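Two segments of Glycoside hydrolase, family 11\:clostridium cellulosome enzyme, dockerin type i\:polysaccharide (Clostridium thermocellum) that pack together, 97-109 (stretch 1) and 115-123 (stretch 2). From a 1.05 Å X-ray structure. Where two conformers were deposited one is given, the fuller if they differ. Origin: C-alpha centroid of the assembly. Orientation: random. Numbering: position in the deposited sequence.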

# COMPACT_ATOMS: atom_id res chain seq x y z
N THR A 97 -14.56 -2.01 0.87
CA THR A 97 -14.43 -0.57 1.07
C THR A 97 -13.31 -0.23 2.04
O THR A 97 -13.21 -0.82 3.11
CB THR A 97 -15.75 0.05 1.58
OG1 THR A 97 -15.55 1.44 1.86
CG2 THR A 97 -16.21 -0.66 2.85
N PRO A 98 -12.46 0.73 1.66
CA PRO A 98 -11.10 0.80 2.20
C PRO A 98 -11.12 1.19 3.68
O PRO A 98 -12.03 1.91 4.08
CB PRO A 98 -10.46 1.89 1.34
CG PRO A 98 -11.10 1.69 -0.00
CD PRO A 98 -12.50 1.14 0.24
N LYS A 99 -10.14 0.74 4.47
CA LYS A 99 -10.02 1.15 5.87
C LYS A 99 -8.80 2.04 6.10
O LYS A 99 -8.63 2.62 7.17
CB LYS A 99 -9.95 -0.08 6.78
CG LYS A 99 -11.26 -0.84 6.91
CD LYS A 99 -11.27 -1.70 8.16
CE LYS A 99 -11.52 -3.16 7.83
NZ LYS A 99 -10.70 -4.07 8.68
N PHE A 100 -7.97 2.15 5.07
CA PHE A 100 -6.68 2.83 5.13
C PHE A 100 -6.49 3.75 3.94
O PHE A 100 -6.95 3.45 2.83
CB PHE A 100 -5.56 1.80 5.17
CG PHE A 100 -5.58 0.92 6.40
CD1 PHE A 100 -5.04 1.37 7.57
CD2 PHE A 100 -6.16 -0.32 6.39
CE1 PHE A 100 -5.09 0.58 8.72
CE2 PHE A 100 -6.20 -1.12 7.52
CZ PHE A 100 -5.68 -0.67 8.69
N PHE A 101 -5.80 4.85 4.22
CA PHE A 101 -5.45 5.89 3.23
C PHE A 101 -3.95 6.14 3.30
O PHE A 101 -3.41 6.30 4.39
CB PHE A 101 -6.19 7.19 3.60
CG PHE A 101 -5.80 8.41 2.79
CD1 PHE A 101 -5.95 8.43 1.42
CD2 PHE A 101 -5.33 9.53 3.43
CE1 PHE A 101 -5.61 9.60 0.69
CE2 PHE A 101 -5.02 10.68 2.70
CZ PHE A 101 -5.18 10.71 1.35
N ARG A 102 -3.30 6.23 2.15
CA ARG A 102 -1.93 6.67 2.08
C ARG A 102 -1.89 7.99 1.34
O ARG A 102 -2.22 8.04 0.13
CB ARG A 102 -1.02 5.72 1.33
CG ARG A 102 0.41 6.28 1.26
CD ARG A 102 1.44 5.27 1.06
NE ARG A 102 1.57 4.35 2.17
CZ ARG A 102 1.80 3.04 2.09
NH1 ARG A 102 1.87 2.41 0.92
NH2 ARG A 102 1.91 2.32 3.19
N PRO A 103 -1.54 9.09 2.00
CA PRO A 103 -1.54 10.40 1.33
C PRO A 103 -0.57 10.39 0.16
O PRO A 103 0.58 9.93 0.29
CB PRO A 103 -1.10 11.40 2.41
CG PRO A 103 -1.27 10.71 3.65
CD PRO A 103 -1.20 9.21 3.42
N PRO A 104 -0.99 10.96 -0.98
CA PRO A 104 -0.04 11.20 -2.09
C PRO A 104 1.16 11.96 -1.56
O PRO A 104 1.04 12.98 -0.86
CB PRO A 104 -0.87 12.01 -3.08
CG PRO A 104 -2.26 11.49 -2.86
CD PRO A 104 -2.35 11.35 -1.35
N ASN A 105 2.35 11.48 -1.93
CA ASN A 105 3.62 12.08 -1.52
C ASN A 105 3.85 12.09 -0.01
O ASN A 105 4.78 12.75 0.45
CB ASN A 105 3.78 13.51 -2.04
CG ASN A 105 3.63 13.64 -3.53
OD1 ASN A 105 3.23 14.70 -4.04
ND2 ASN A 105 3.92 12.61 -4.26
N LEU A 106 3.06 11.37 0.75
CA LEU A 106 3.13 11.36 2.21
C LEU A 106 2.88 12.75 2.79
O LEU A 106 3.18 12.97 3.96
CB LEU A 106 4.38 10.73 2.78
CG LEU A 106 4.60 9.28 2.34
CD1 LEU A 106 5.83 8.70 2.96
CD2 LEU A 106 3.39 8.38 2.70
N GLU A 107 2.23 13.65 2.05
CA GLU A 107 2.01 15.02 2.50
C GLU A 107 0.67 15.16 3.21
O GLU A 107 -0.37 14.81 2.64
CB GLU A 107 2.06 15.98 1.32
CG GLU A 107 3.48 16.17 0.82
CD GLU A 107 3.66 16.70 -0.61
OE1 GLU A 107 2.69 16.83 -1.38
OE2 GLU A 107 4.86 16.94 -0.98
N THR A 108 0.68 15.65 4.47
CA THR A 108 -0.52 15.81 5.25
C THR A 108 -0.68 17.27 5.68
O THR A 108 0.27 18.08 5.60
CB THR A 108 -0.58 14.87 6.46
OG1 THR A 108 0.41 15.26 7.40
CG2 THR A 108 -0.39 13.40 6.04
N SER A 109 -1.88 17.56 6.18
CA SER A 109 -2.21 18.83 6.82
C SER A 109 -3.34 18.53 7.77
O SER A 109 -4.01 17.52 7.62
CB SER A 109 -2.66 19.90 5.80
OG SER A 109 -3.85 19.45 5.16
N ASN A 115 -10.66 15.66 6.90
CA ASN A 115 -11.61 15.38 5.84
C ASN A 115 -11.48 13.98 5.25
O ASN A 115 -12.15 13.69 4.24
CB ASN A 115 -11.52 16.47 4.78
CG ASN A 115 -12.15 17.76 5.25
OD1 ASN A 115 -13.38 17.87 5.30
ND2 ASN A 115 -11.32 18.67 5.66
N VAL A 116 -10.67 13.13 5.86
CA VAL A 116 -10.53 11.73 5.44
C VAL A 116 -10.77 10.83 6.68
O VAL A 116 -9.98 10.81 7.62
CB VAL A 116 -9.15 11.46 4.83
CG1 VAL A 116 -9.07 9.98 4.35
CG2 VAL A 116 -8.80 12.40 3.67
N ASP A 117 -11.87 10.09 6.63
CA ASP A 117 -12.27 9.16 7.69
C ASP A 117 -11.74 7.75 7.44
O ASP A 117 -12.49 6.77 7.40
CB ASP A 117 -13.79 9.13 7.83
CG ASP A 117 -14.24 8.53 9.15
OD1 ASP A 117 -13.56 8.75 10.17
OD2 ASP A 117 -15.29 7.85 9.17
N LEU A 118 -10.43 7.68 7.28
CA LEU A 118 -9.66 6.45 7.08
C LEU A 118 -8.42 6.54 7.92
O LEU A 118 -7.99 7.64 8.29
CB LEU A 118 -9.22 6.30 5.58
CG LEU A 118 -10.37 6.18 4.56
CD1 LEU A 118 -9.90 6.35 3.14
CD2 LEU A 118 -11.14 4.83 4.68
N VAL A 119 -7.82 5.38 8.26
CA VAL A 119 -6.56 5.38 9.01
C VAL A 119 -5.41 5.71 8.05
O VAL A 119 -5.29 5.08 6.99
CB VAL A 119 -6.35 4.04 9.71
CG1 VAL A 119 -4.96 3.97 10.31
CG2 VAL A 119 -7.44 3.84 10.80
N PHE A 120 -4.60 6.70 8.39
CA PHE A 120 -3.50 7.16 7.56
C PHE A 120 -2.26 6.29 7.79
O PHE A 120 -1.83 6.09 8.94
CB PHE A 120 -3.10 8.59 7.89
CG PHE A 120 -4.01 9.66 7.32
CD1 PHE A 120 -5.38 9.65 7.52
CD2 PHE A 120 -3.46 10.74 6.65
CE1 PHE A 120 -6.20 10.69 7.06
CE2 PHE A 120 -4.26 11.78 6.16
CZ PHE A 120 -5.62 11.75 6.36
N VAL A 121 -1.68 5.79 6.70
CA VAL A 121 -0.46 5.00 6.78
C VAL A 121 0.65 5.60 5.93
O VAL A 121 0.40 6.09 4.82
CB VAL A 121 -0.71 3.54 6.33
CG1 VAL A 121 -1.52 2.80 7.38
CG2 VAL A 121 -1.41 3.51 4.99
N GLY A 122 1.87 5.56 6.45
CA GLY A 122 3.04 5.90 5.66
C GLY A 122 3.94 4.70 5.42
O GLY A 122 3.63 3.83 4.60
N GLY A 123 5.06 4.65 6.14
CA GLY A 123 5.88 3.45 6.18
C GLY A 123 7.31 3.71 5.76
O GLY A 123 7.70 4.78 5.28

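Two phenylalanines on one face of a short parallel sheet meet edge to face: the edge of the Phe 101 ring points at the face of the Phe 120 ring, with centroids 5.0 Å apart and planes at 82°. The closest side-chain atoms of the two are Phe 101 CD2 and Phe 120 CZ, 3.7 Å apart. This near-perpendicular arrangement sets the slightly positive rim of one ring against the electron-rich face of the other.

The pairing rests on a very small piece of parallel sheet, in which Phe 100 is bridged to Val 119 and Phe 101 to Phe 120. As is usual for parallel strands, the hydrogen bonds of one residue reach two residues on the partner strand. Val 119 N donates to Lys 99 O (3.1 Å) and Val 119 O accepts from Phe 101 N (2.8 Å), so Val 119 spans Lys 99 and Phe 101. The next link runs from Val 121 N to Phe 101 O (2.9 Å). All three are close to straight, with angles at hydrogen of 162° to 168°. Two CA-H...O contacts supplement them: Phe 100 CA lies 3.2 Å from Val 119 O, and Phe 120 CA lies 3.3 Å from Phe 101 O.

Successive side chains alternate between the two faces. Phe 100 and Val 119 share one, where Phe 100 CD1 comes within 3.7 Å of Val 119 CB and 3.8 Å of Val 121 CG1; the ring thus packs against both valines. Phe 101 and Phe 120 occupy the other face, and more apolar groups gather around them. Val 116 CG1 makes an off-centre CH-pi contact with Phe 101, 4.3 Å from the ring centroid, while Leu 118 CB sits 3.7 Å from Phe 101 CB. Leu 118 also reaches back along the first stretch, its CD2 only 3.1 Å from Pro 98 O. Around Phe 120, Pro 103 CG approaches CD2 at 3.7 Å, and Thr 108 CG2 lies near the ring plane, 4.1 Å from the same Phe 120 CD2. A turn brings the threonine back to this ring; within it, Leu 106 N bonds to Pro 103 O (2.9 Å) and Glu 107 N to Pro 104 O (3.2 Å).

Beyond the bridged residues, Arg 102 continues the contact with its side chain. Its CA-CB bond points sideways, but the guanidinium comes nearer the second stretch. Arg 102 NE makes a weak hydrogen bond to Val 121 O (3.4 Å), and Arg 102 NH2 lies 2.7 Å from Gly 122 O. NH1 and NH2 have hydrogen bonds elsewhere in the structure. Leu 106 CD2 rests 3.9 Å from Gly 122 CA, adding an apolar contact beside these polar groups. At Gly 123, the backbone angles themselves call for glycine, since a CB would be jammed against the carbonyl oxygen of Gly 122. Together the two stretches bury 686 Å², counting both sides.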